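Local coordinates for protein transcriptional regulator (Streptococcus thermophilus, PDB 6QER) that probably regulates transcription as a ComR-like factor, pairing a helix-turn-helix DNA-binding domain with a tetratricopeptide-type domain of the kind that recognises peptide pheromones, at residues P75-E80 and E109-I114; Q194-D199 and L234-K239; G8-T13 and L66-N71. All coordinates share one frame; numbering follows the deposited sequence.

How the interactions relate
The three contacts follow one another along this all-helical monomer. Interaction 3 comes first, fastening the N-terminal helix of the helix-turn-helix domain to the turn after helix 63-67. A short linker then leads straight into interaction 1, whose segment 75-80 lies at the start of helix 76-86; the centres of these two contacts are about 21 Å apart. Interaction 2 belongs to the same tetratricopeptide-type region as interaction 1 but lies further along the chain, about 27 Å from interaction 1 and about 40 Å from interaction 3, centre to centre. Interactions 3 and 1 hold the chain on the two sides of the short connection from helix 63-67 to helix 76-86, whereas interaction 2 joins parts within the helical array.

Interaction 1: residues P75-E80 and E109-I114; sequences PDEYYE and EKFFDI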
loop_
_atom_site.group_PDB
_atom_site.type_symbol
_atom_site.label_atom_id
_atom_site.label_comp_id
_atom_site.label_asym_id
_atom_site.label_seq_id
_atom_site.Cartn_x
_atom_site.Cartn_y
_atom_site.Cartn_z
ATOM N N PRO A 75 -19.100 4.966 -6.798
ATOM C CA PRO A 75 -20.034 3.860 -6.592
ATOM C C PRO A 75 -19.447 2.724 -5.765
ATOM O O PRO A 75 -18.278 2.416 -5.919
ATOM C CB PRO A 75 -20.323 3.382 -8.014
ATOM C CG PRO A 75 -19.906 4.480 -8.892
ATOM C CD PRO A 75 -18.772 5.145 -8.214
ATOM N N ASP A 76 -20.271 2.078 -4.957
ATOM C CA ASP A 76 -19.839 0.935 -4.162
ATOM C C ASP A 76 -19.157 -0.202 -4.953
ATOM O O ASP A 76 -18.257 -0.878 -4.449
ATOM C CB ASP A 76 -21.055 0.383 -3.434
ATOM C CG ASP A 76 -21.492 1.269 -2.299
ATOM O OD1 ASP A 76 -21.155 2.463 -2.330
ATOM O OD2 ASP A 76 -22.196 0.786 -1.392
ATOM N N GLU A 77 -19.550 -0.363 -6.204
ATOM C CA GLU A 77 -19.004 -1.400 -7.034
ATOM C C GLU A 77 -17.490 -1.254 -7.183
ATOM O O GLU A 77 -16.788 -2.243 -7.266
ATOM C CB GLU A 77 -19.692 -1.421 -8.399
ATOM C CG GLU A 77 -19.324 -2.626 -9.236
ATOM C CD GLU A 77 -19.926 -2.636 -10.623
ATOM O OE1 GLU A 77 -19.592 -3.562 -11.385
ATOM O OE2 GLU A 77 -20.700 -1.721 -10.982
ATOM N N TYR A 78 -16.996 -0.027 -7.246
ATOM C CA TYR A 78 -15.560 0.216 -7.368
ATOM C C TYR A 78 -14.809 -0.276 -6.140
ATOM O O TYR A 78 -13.785 -0.911 -6.249
ATOM C CB TYR A 78 -15.245 1.691 -7.584
ATOM C CG TYR A 78 -13.788 1.993 -7.320
ATOM C CD1 TYR A 78 -12.817 1.712 -8.263
ATOM C CD2 TYR A 78 -13.383 2.497 -6.102
ATOM C CE1 TYR A 78 -11.484 1.955 -7.997
ATOM C CE2 TYR A 78 -12.094 2.739 -5.842
ATOM C CZ TYR A 78 -11.135 2.473 -6.779
ATOM O OH TYR A 78 -9.833 2.745 -6.479
ATOM N N TYR A 79 -15.343 0.026 -4.972
ATOM C CA TYR A 79 -14.712 -0.381 -3.740
ATOM C C TYR A 79 -14.737 -1.896 -3.586
ATOM O O TYR A 79 -13.819 -2.474 -3.016
ATOM C CB TYR A 79 -15.367 0.326 -2.552
ATOM C CG TYR A 79 -15.085 1.805 -2.533
ATOM C CD1 TYR A 79 -13.796 2.284 -2.364
ATOM C CD2 TYR A 79 -16.101 2.729 -2.708
ATOM C CE1 TYR A 79 -13.530 3.643 -2.343
ATOM C CE2 TYR A 79 -15.844 4.083 -2.698
ATOM C CZ TYR A 79 -14.561 4.528 -2.521
ATOM O OH TYR A 79 -14.320 5.863 -2.520
ATOM N N GLU A 80 -15.778 -2.532 -4.113
ATOM C CA GLU A 80 -15.868 -3.986 -4.136
ATOM C C GLU A 80 -14.834 -4.578 -5.074
ATOM O O GLU A 80 -14.238 -5.615 -4.765
ATOM C CB GLU A 80 -17.254 -4.460 -4.564
ATOM C CG GLU A 80 -18.346 -4.216 -3.564
ATOM C CD GLU A 80 -19.750 -4.336 -4.163
ATOM O OE1 GLU A 80 -20.725 -4.071 -3.431
ATOM O OE2 GLU A 80 -19.881 -4.656 -5.364
ATOM N N GLU A 109 -12.481 0.827 -17.281
ATOM C CA GLU A 109 -13.552 1.009 -18.241
ATOM C C GLU A 109 -14.793 1.519 -17.541
ATOM O O GLU A 109 -15.537 2.294 -18.095
ATOM C CB GLU A 109 -13.870 -0.320 -18.936
ATOM C CG GLU A 109 -12.741 -0.869 -19.810
ATOM C CD GLU A 109 -13.011 -2.282 -20.354
ATOM O OE1 GLU A 109 -13.742 -3.086 -19.723
ATOM O OE2 GLU A 109 -12.455 -2.607 -21.411
ATOM N N LYS A 110 -15.007 1.104 -16.306
ATOM C CA LYS A 110 -16.171 1.594 -15.596
ATOM C C LYS A 110 -15.965 2.888 -14.808
ATOM O O LYS A 110 -16.886 3.666 -14.643
ATOM C CB LYS A 110 -16.691 0.528 -14.639
ATOM C CG LYS A 110 -17.414 -0.613 -15.292
ATOM C CD LYS A 110 -17.667 -1.737 -14.295
ATOM C CE LYS A 110 -18.555 -2.813 -14.887
ATOM N NZ LYS A 110 -19.045 -3.750 -13.848
ATOM N N PHE A 111 -14.779 3.103 -14.270
ATOM C CA PHE A 111 -14.678 4.157 -13.305
ATOM C C PHE A 111 -13.575 5.176 -13.493
ATOM O O PHE A 111 -13.461 6.054 -12.679
ATOM C CB PHE A 111 -14.489 3.531 -11.937
ATOM C CG PHE A 111 -15.573 2.595 -11.545
ATOM C CD1 PHE A 111 -16.807 3.045 -11.202
ATOM C CD2 PHE A 111 -15.325 1.239 -11.482
ATOM C CE1 PHE A 111 -17.796 2.162 -10.828
ATOM C CE2 PHE A 111 -16.291 0.370 -11.101
ATOM C CZ PHE A 111 -17.532 0.832 -10.772
ATOM N N PHE A 112 -12.791 5.086 -14.558
ATOM C CA PHE A 112 -11.630 5.950 -14.696
ATOM C C PHE A 112 -11.916 7.446 -14.559
ATOM O O PHE A 112 -11.241 8.135 -13.807
ATOM C CB PHE A 112 -10.950 5.709 -16.027
ATOM C CG PHE A 112 -9.731 6.549 -16.240
ATOM C CD1 PHE A 112 -8.550 6.259 -15.596
ATOM C CD2 PHE A 112 -9.766 7.634 -17.091
ATOM C CE1 PHE A 112 -7.424 7.032 -15.786
ATOM C CE2 PHE A 112 -8.653 8.403 -17.298
ATOM C CZ PHE A 112 -7.472 8.107 -16.636
ATOM N N ASP A 113 -12.959 7.919 -15.226
ATOM C CA ASP A 113 -13.288 9.337 -15.275
ATOM C C ASP A 113 -13.663 9.899 -13.929
ATOM O O ASP A 113 -13.699 11.098 -13.770
ATOM C CB ASP A 113 -14.440 9.588 -16.245
ATOM C CG ASP A 113 -14.043 9.419 -17.680
ATOM O OD1 ASP A 113 -12.867 9.614 -18.011
ATOM O OD2 ASP A 113 -14.914 9.035 -18.480
ATOM N N ILE A 114 -13.919 9.049 -12.951
ATOM C CA ILE A 114 -14.289 9.547 -11.644
ATOM C C ILE A 114 -13.336 9.112 -10.545
ATOM O O ILE A 114 -13.672 9.182 -9.384
ATOM C CB ILE A 114 -15.670 9.079 -11.224
ATOM C CG1 ILE A 114 -15.759 7.564 -11.310
ATOM C CG2 ILE A 114 -16.740 9.726 -12.059
ATOM C CD1 ILE A 114 -16.796 7.012 -10.406
#
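Tyr78 sets its CB squarely over the ring of Phe111, 3.8 Å from the ring centroid and only 6° off the normal, a well-centred CH-pi contact. The tyrosine ring continues past it and turns an edge toward the same phenylalanine, giving a T-shaped pair with planes 73° apart and centroids separated by 5.8 Å. Tyr78 carries CG anti to the backbone N (chi1 164°), which leads the ring past Phe111 toward helix 117-128, where its OH hydrogen-bonds Glu119. On the opposite face of Phe111 lies CB of the adjoining Lys110, offset toward the rim, so the ring is sandwiched.

Pro75, just ahead of helix 76-86, slides past the phenylalanine in the opposite direction, its CG 3.7 Å from Phe111 CE1. Its CD also meets Ile114 CD1 at 3.5 Å, the two side chains meeting tip to tip. On the other flank, the extended chains of Glu77 and Lys110 cross at about a right angle. Lys110 NZ forms a salt bridge with Glu77 OE1, modelled at 2.5 Å, so the exact length is doubtful; NZ meets the syn side, somewhat out of the carboxylate plane. Glu106 offers the lysine a second, weak ion pair.

The chemistry is thus zoned: a buried aromatic centre joins the start of helix 76-86 to the end of helix 100-111, and an ion pair closes its more accessible margin.

Interaction 2: residues Q194-D199 and L234-K239; sequences QEIWTD and LAVIEK
Ile196 leaves the loop toward Ala235, Val236 and Lys239, and its two branches divide these partners between them. From CB, the short branch CG2 runs alongside the root of Lys239 and lies 3.9 Å from that residue's CG, the two side chains passing in opposite directions. The longer branch goes out through CG1, placed anti to the carbonyl carbon (chi1 -51°), and extends to CD1. This tip touches two methyl groups of the helix, 3.9 Å from Ala235 CB and 4.0 Å from Val236 CG2.

Lys239 bends at chi2 and chi4, so its aliphatic part lies along the loop backbone. Its CG is 3.5 Å from Trp197 O, and NZ ends 3.5 Å from Ile196 O, where a weak electrostatic attraction is possible, though it is not a hydrogen bond. Trp197 O instead accepts one from Asn203.

The loop 194-199 connects helix 181-193 to helix 200-220, and Asp199 caps the start of the latter. Asn203, on that helix, touches both Ile196 and Val236, while Lys232 hydrogen-bonds the carbonyl of Gln194. The mainly apolar contact thus lays an inter-helix connection against helix 226-240 at the surface of the tetratricopeptide-type array, with helix 246-261 packed beside that helix.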
loop_
_atom_site.group_PDB
_atom_site.type_symbol
_atom_site.label_atom_id
_atom_site.label_comp_id
_atom_site.label_asym_id
_atom_site.label_seq_id
_atom_site.Cartn_x
_atom_site.Cartn_y
_atom_site.Cartn_z
ATOM N N GLN A 194 -0.203 0.666 14.173
ATOM C CA GLN A 194 -1.540 0.665 13.599
ATOM C C GLN A 194 -2.403 -0.361 14.307
ATOM O O GLN A 194 -1.964 -1.447 14.658
ATOM C CB GLN A 194 -1.536 0.366 12.096
ATOM C CG GLN A 194 -0.812 1.371 11.247
ATOM C CD GLN A 194 -1.137 2.795 11.613
ATOM O OE1 GLN A 194 -2.193 3.304 11.312
ATOM N NE2 GLN A 194 -0.211 3.443 12.271
ATOM N N GLU A 195 -3.654 0.008 14.482
ATOM C CA GLU A 195 -4.624 -0.800 15.167
ATOM C C GLU A 195 -5.074 -1.941 14.297
ATOM O O GLU A 195 -5.162 -1.802 13.101
ATOM C CB GLU A 195 -5.815 0.055 15.562
ATOM C CG GLU A 195 -6.547 -0.504 16.730
ATOM C CD GLU A 195 -5.709 -0.367 17.979
ATOM O OE1 GLU A 195 -4.956 0.613 18.056
ATOM O OE2 GLU A 195 -5.776 -1.238 18.867
ATOM N N ILE A 196 -5.302 -3.099 14.889
ATOM C CA ILE A 196 -5.812 -4.223 14.116
ATOM C C ILE A 196 -7.284 -4.420 14.426
ATOM O O ILE A 196 -7.644 -4.783 15.530
ATOM C CB ILE A 196 -5.011 -5.482 14.419
ATOM C CG1 ILE A 196 -3.519 -5.177 14.256
ATOM C CG2 ILE A 196 -5.429 -6.632 13.536
ATOM C CD1 ILE A 196 -2.638 -6.339 14.589
ATOM N N TRP A 197 -8.136 -4.170 13.450
ATOM C CA TRP A 197 -9.577 -4.266 13.659
ATOM C C TRP A 197 -10.207 -5.314 12.734
ATOM O O TRP A 197 -9.573 -6.287 12.368
ATOM C CB TRP A 197 -10.210 -2.857 13.512
ATOM C CG TRP A 197 -11.650 -2.714 13.891
ATOM C CD1 TRP A 197 -12.648 -2.232 13.102
ATOM C CD2 TRP A 197 -12.272 -3.141 15.100
ATOM N NE1 TRP A 197 -13.845 -2.295 13.756
ATOM C CE2 TRP A 197 -13.643 -2.858 14.983
ATOM C CE3 TRP A 197 -11.806 -3.723 16.270
ATOM C CZ2 TRP A 197 -14.540 -3.135 15.983
ATOM C CZ3 TRP A 197 -12.705 -4.000 17.266
ATOM C CH2 TRP A 197 -14.056 -3.708 17.115
ATOM N N THR A 198 -11.431 -5.103 12.318
ATOM C CA THR A 198 -12.174 -6.152 11.652
ATOM C C THR A 198 -12.194 -5.983 10.149
ATOM O O THR A 198 -12.963 -6.626 9.467
ATOM C CB THR A 198 -13.603 -6.175 12.159
ATOM O OG1 THR A 198 -14.147 -4.864 12.001
ATOM C CG2 THR A 198 -13.648 -6.474 13.609
ATOM N N ASP A 199 -11.374 -5.078 9.642
ATOM C CA ASP A 199 -11.247 -4.900 8.210
ATOM C C ASP A 199 -10.148 -5.789 7.614
ATOM O O ASP A 199 -8.966 -5.516 7.769
ATOM C CB ASP A 199 -11.004 -3.423 7.884
ATOM C CG ASP A 199 -10.915 -3.160 6.401
ATOM O OD1 ASP A 199 -10.846 -4.094 5.598
ATOM O OD2 ASP A 199 -10.883 -1.997 6.010
ATOM N N LEU A 234 1.427 -12.198 13.030
ATOM C CA LEU A 234 0.665 -13.295 13.584
ATOM C C LEU A 234 -0.655 -12.806 14.149
ATOM O O LEU A 234 -1.673 -13.472 14.039
ATOM C CB LEU A 234 1.468 -13.988 14.682
ATOM C CG LEU A 234 2.613 -14.931 14.321
ATOM C CD1 LEU A 234 3.355 -15.318 15.559
ATOM C CD2 LEU A 234 2.075 -16.162 13.647
ATOM N N ALA A 235 -0.650 -11.623 14.742
ATOM C CA ALA A 235 -1.884 -11.053 15.278
ATOM C C ALA A 235 -2.873 -10.717 14.157
ATOM O O ALA A 235 -4.086 -10.866 14.308
ATOM C CB ALA A 235 -1.577 -9.828 16.103
ATOM N N VAL A 236 -2.336 -10.274 13.031
ATOM C CA VAL A 236 -3.150 -10.048 11.866
ATOM C C VAL A 236 -3.782 -11.343 11.375
ATOM O O VAL A 236 -5.008 -11.454 11.262
ATOM C CB VAL A 236 -2.329 -9.452 10.738
ATOM C CG1 VAL A 236 -3.100 -9.537 9.438
ATOM C CG2 VAL A 236 -1.993 -8.036 11.057
ATOM N N ILE A 237 -2.924 -12.327 11.126
ATOM C CA ILE A 237 -3.355 -13.639 10.701
ATOM C C ILE A 237 -4.455 -14.185 11.594
ATOM O O ILE A 237 -5.458 -14.675 11.108
ATOM C CB ILE A 237 -2.178 -14.599 10.689
ATOM C CG1 ILE A 237 -1.329 -14.314 9.473
ATOM C CG2 ILE A 237 -2.649 -16.028 10.624
ATOM C CD1 ILE A 237 -0.154 -15.115 9.377
ATOM N N GLU A 238 -4.303 -14.045 12.894
ATOM C CA GLU A 238 -5.306 -14.560 13.790
ATOM C C GLU A 238 -6.589 -13.756 13.661
ATOM O O GLU A 238 -7.670 -14.318 13.698
ATOM C CB GLU A 238 -4.811 -14.558 15.230
ATOM C CG GLU A 238 -5.810 -15.087 16.254
ATOM C CD GLU A 238 -6.791 -14.050 16.755
ATOM O OE1 GLU A 238 -6.366 -13.071 17.411
ATOM O OE2 GLU A 238 -8.004 -14.214 16.499
ATOM N N LYS A 239 -6.476 -12.437 13.523
ATOM C CA LYS A 239 -7.661 -11.592 13.529
ATOM C C LYS A 239 -8.529 -11.778 12.296
ATOM O O LYS A 239 -9.738 -11.740 12.382
ATOM C CB LYS A 239 -7.254 -10.131 13.657
ATOM C CG LYS A 239 -8.393 -9.181 13.836
ATOM C CD LYS A 239 -9.249 -9.646 15.005
ATOM C CE LYS A 239 -10.215 -8.588 15.483
ATOM N NZ LYS A 239 -9.491 -7.654 16.383
#

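Interaction 3: residues G8-T13 and L66-N71; sequences GLRIKT and LLDQDN
Asp70 OD2 is gripped by both terminal nitrogens of Arg10 and by the hydroxyl of Ser6, one turn earlier on helix 3-17. The stronger of the two arginine bonds runs from NH1 to OD2 of Asp70, 2.9 Å long with an N-H...O angle of 158°. NH2 adds a longer and more bent bond of 3.3 Å to the same Asp70 OD2. Both nitrogens keep the oxygen close to the guanidinium plane, yet they approach from one face of the carboxylate, whose plane is turned 33° from that of the guanidinium. The salt bridge is therefore end-on and converges on a single oxygen.

NH2 of Arg10 also donates to Leu66 O, nearly as straight as the NH1 bond; the modelled 2.5 Å is probably too short to trust. This acceptor too lies in the guanidinium plane. Over the centre of one guanidinium face sits Asp68 CB, 3.5 Å from Arg10 CZ. The Asp68 carboxylate stands almost perpendicular to the group; its charge is nearby, but no N-H points at it. A bend at chi3 (-48°) turns the end of the otherwise extended Arg10 chain into this site.

The site is shaped by a type II' beta turn from Leu67 to Asp70, closed by Asp70 N to Leu67 O at 3.0 Å, with Asp68 at positive phi. Beneath the polar layer, the side chains of Ile11 and Leu66 cross at about a right angle, with Ile11 CG1 4.2 Å from Leu66 CD2, and both residues pack on Ile55 of helix 49-59.

A cation thus meets the carbonyl-rich C-terminal end of helix 63-67 together with two acidic side chains. This probably stabilises the charged arginine and ties the N-terminal helix of the DNA-binding domain to the chain that follows helix 63-67.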
loop_
_atom_site.group_PDB
_atom_site.type_symbol
_atom_site.label_atom_id
_atom_site.label_comp_id
_atom_site.label_asym_id
_atom_site.label_seq_id
_atom_site.Cartn_x
_atom_site.Cartn_y
_atom_site.Cartn_z
ATOM N N GLY A 8 -11.711 21.348 -12.084
ATOM C CA GLY A 8 -10.426 22.002 -12.114
ATOM C C GLY A 8 -10.535 23.471 -12.464
ATOM O O GLY A 8 -9.931 24.322 -11.809
ATOM N N LEU A 9 -11.310 23.769 -13.504
ATOM C CA LEU A 9 -11.481 25.141 -13.950
ATOM C C LEU A 9 -12.222 25.950 -12.913
ATOM O O LEU A 9 -11.870 27.076 -12.660
ATOM C CB LEU A 9 -12.209 25.191 -15.276
ATOM C CG LEU A 9 -12.416 26.598 -15.805
ATOM C CD1 LEU A 9 -11.072 27.252 -15.992
ATOM C CD2 LEU A 9 -13.178 26.542 -17.103
ATOM N N ARG A 10 -13.235 25.367 -12.294
ATOM C CA ARG A 10 -13.951 26.072 -11.252
ATOM C C ARG A 10 -12.997 26.458 -10.139
ATOM O O ARG A 10 -12.954 27.608 -9.747
ATOM C CB ARG A 10 -15.089 25.213 -10.691
ATOM C CG ARG A 10 -16.129 25.973 -9.886
ATOM C CD ARG A 10 -17.427 25.184 -9.740
ATOM N NE ARG A 10 -17.858 24.643 -11.024
ATOM C CZ ARG A 10 -18.067 23.351 -11.261
ATOM N NH1 ARG A 10 -18.418 22.952 -12.464
ATOM N NH2 ARG A 10 -17.917 22.453 -10.295
ATOM N N ILE A 11 -12.197 25.501 -9.666
ATOM C CA ILE A 11 -11.271 25.744 -8.559
ATOM C C ILE A 11 -10.201 26.774 -8.910
ATOM O O ILE A 11 -9.965 27.688 -8.148
ATOM C CB ILE A 11 -10.612 24.434 -8.081
ATOM C CG1 ILE A 11 -11.616 23.621 -7.271
ATOM C CG2 ILE A 11 -9.422 24.700 -7.190
ATOM C CD1 ILE A 11 -11.190 22.192 -7.019
ATOM N N LYS A 12 -9.555 26.614 -10.054
ATOM C CA LYS A 12 -8.548 27.560 -10.480
ATOM C C LYS A 12 -9.149 28.957 -10.661
ATOM O O LYS A 12 -8.541 29.950 -10.282
ATOM C CB LYS A 12 -7.897 27.096 -11.769
ATOM C CG LYS A 12 -6.726 27.930 -12.185
ATOM C CD LYS A 12 -6.366 27.646 -13.623
ATOM C CE LYS A 12 -5.078 28.333 -14.015
ATOM N NZ LYS A 12 -4.857 28.288 -15.484
ATOM N N THR A 13 -10.351 29.025 -11.226
ATOM C CA THR A 13 -11.025 30.299 -11.451
ATOM C C THR A 13 -11.297 30.994 -10.133
ATOM O O THR A 13 -11.067 32.196 -9.993
ATOM C CB THR A 13 -12.338 30.135 -12.210
ATOM O OG1 THR A 13 -12.055 29.769 -13.562
ATOM C CG2 THR A 13 -13.086 31.445 -12.240
ATOM N N LEU A 66 -18.197 24.247 -4.886
ATOM C CA LEU A 66 -17.138 23.829 -5.806
ATOM C C LEU A 66 -17.629 22.738 -6.740
ATOM O O LEU A 66 -17.197 22.629 -7.882
ATOM C CB LEU A 66 -15.889 23.362 -5.056
ATOM C CG LEU A 66 -15.119 24.426 -4.278
ATOM C CD1 LEU A 66 -13.915 23.814 -3.632
ATOM C CD2 LEU A 66 -14.698 25.548 -5.200
ATOM N N LEU A 67 -18.558 21.938 -6.263
ATOM C CA LEU A 67 -19.089 20.879 -7.093
ATOM C C LEU A 67 -20.015 21.403 -8.184
ATOM O O LEU A 67 -19.941 20.960 -9.326
ATOM C CB LEU A 67 -19.802 19.860 -6.224
ATOM C CG LEU A 67 -18.746 18.963 -5.575
ATOM C CD1 LEU A 67 -19.376 17.928 -4.665
ATOM C CD2 LEU A 67 -17.892 18.330 -6.659
ATOM N N ASP A 68 -20.850 22.375 -7.825
ATOM C CA ASP A 68 -21.906 22.887 -8.687
ATOM C C ASP A 68 -22.808 21.741 -9.063
ATOM O O ASP A 68 -23.395 21.102 -8.206
ATOM C CB ASP A 68 -21.338 23.552 -9.948
ATOM C CG ASP A 68 -22.331 24.527 -10.607
ATOM O OD1 ASP A 68 -23.469 24.641 -10.119
ATOM O OD2 ASP A 68 -21.972 25.182 -11.610
ATOM N N GLN A 69 -22.886 21.466 -10.353
ATOM C CA GLN A 69 -23.691 20.362 -10.844
ATOM C C GLN A 69 -22.969 19.027 -10.889
ATOM O O GLN A 69 -23.593 17.970 -10.895
ATOM C CB GLN A 69 -24.192 20.669 -12.248
ATOM C CG GLN A 69 -25.177 21.779 -12.355
ATOM C CD GLN A 69 -25.591 22.016 -13.787
ATOM O OE1 GLN A 69 -24.793 21.867 -14.710
ATOM N NE2 GLN A 69 -26.870 22.286 -13.987
ATOM N N ASP A 70 -21.649 19.083 -10.911
ATOM C CA ASP A 70 -20.855 17.885 -11.043
ATOM C C ASP A 70 -20.984 16.932 -9.864
ATOM O O ASP A 70 -21.276 17.326 -8.737
ATOM C CB ASP A 70 -19.403 18.254 -11.267
ATOM C CG ASP A 70 -19.217 19.127 -12.485
ATOM O OD1 ASP A 70 -19.864 18.853 -13.512
ATOM O OD2 ASP A 70 -18.372 20.043 -12.436
ATOM N N ASN A 71 -20.793 15.654 -10.145
ATOM C CA ASN A 71 -20.890 14.661 -9.100
ATOM C C ASN A 71 -19.640 13.809 -9.033
ATOM O O ASN A 71 -19.196 13.271 -10.037
ATOM C CB ASN A 71 -22.128 13.804 -9.318
ATOM C CG ASN A 71 -22.337 12.806 -8.217
ATOM O OD1 ASN A 71 -21.449 12.021 -7.903
ATOM N ND2 ASN A 71 -23.489 12.882 -7.558
#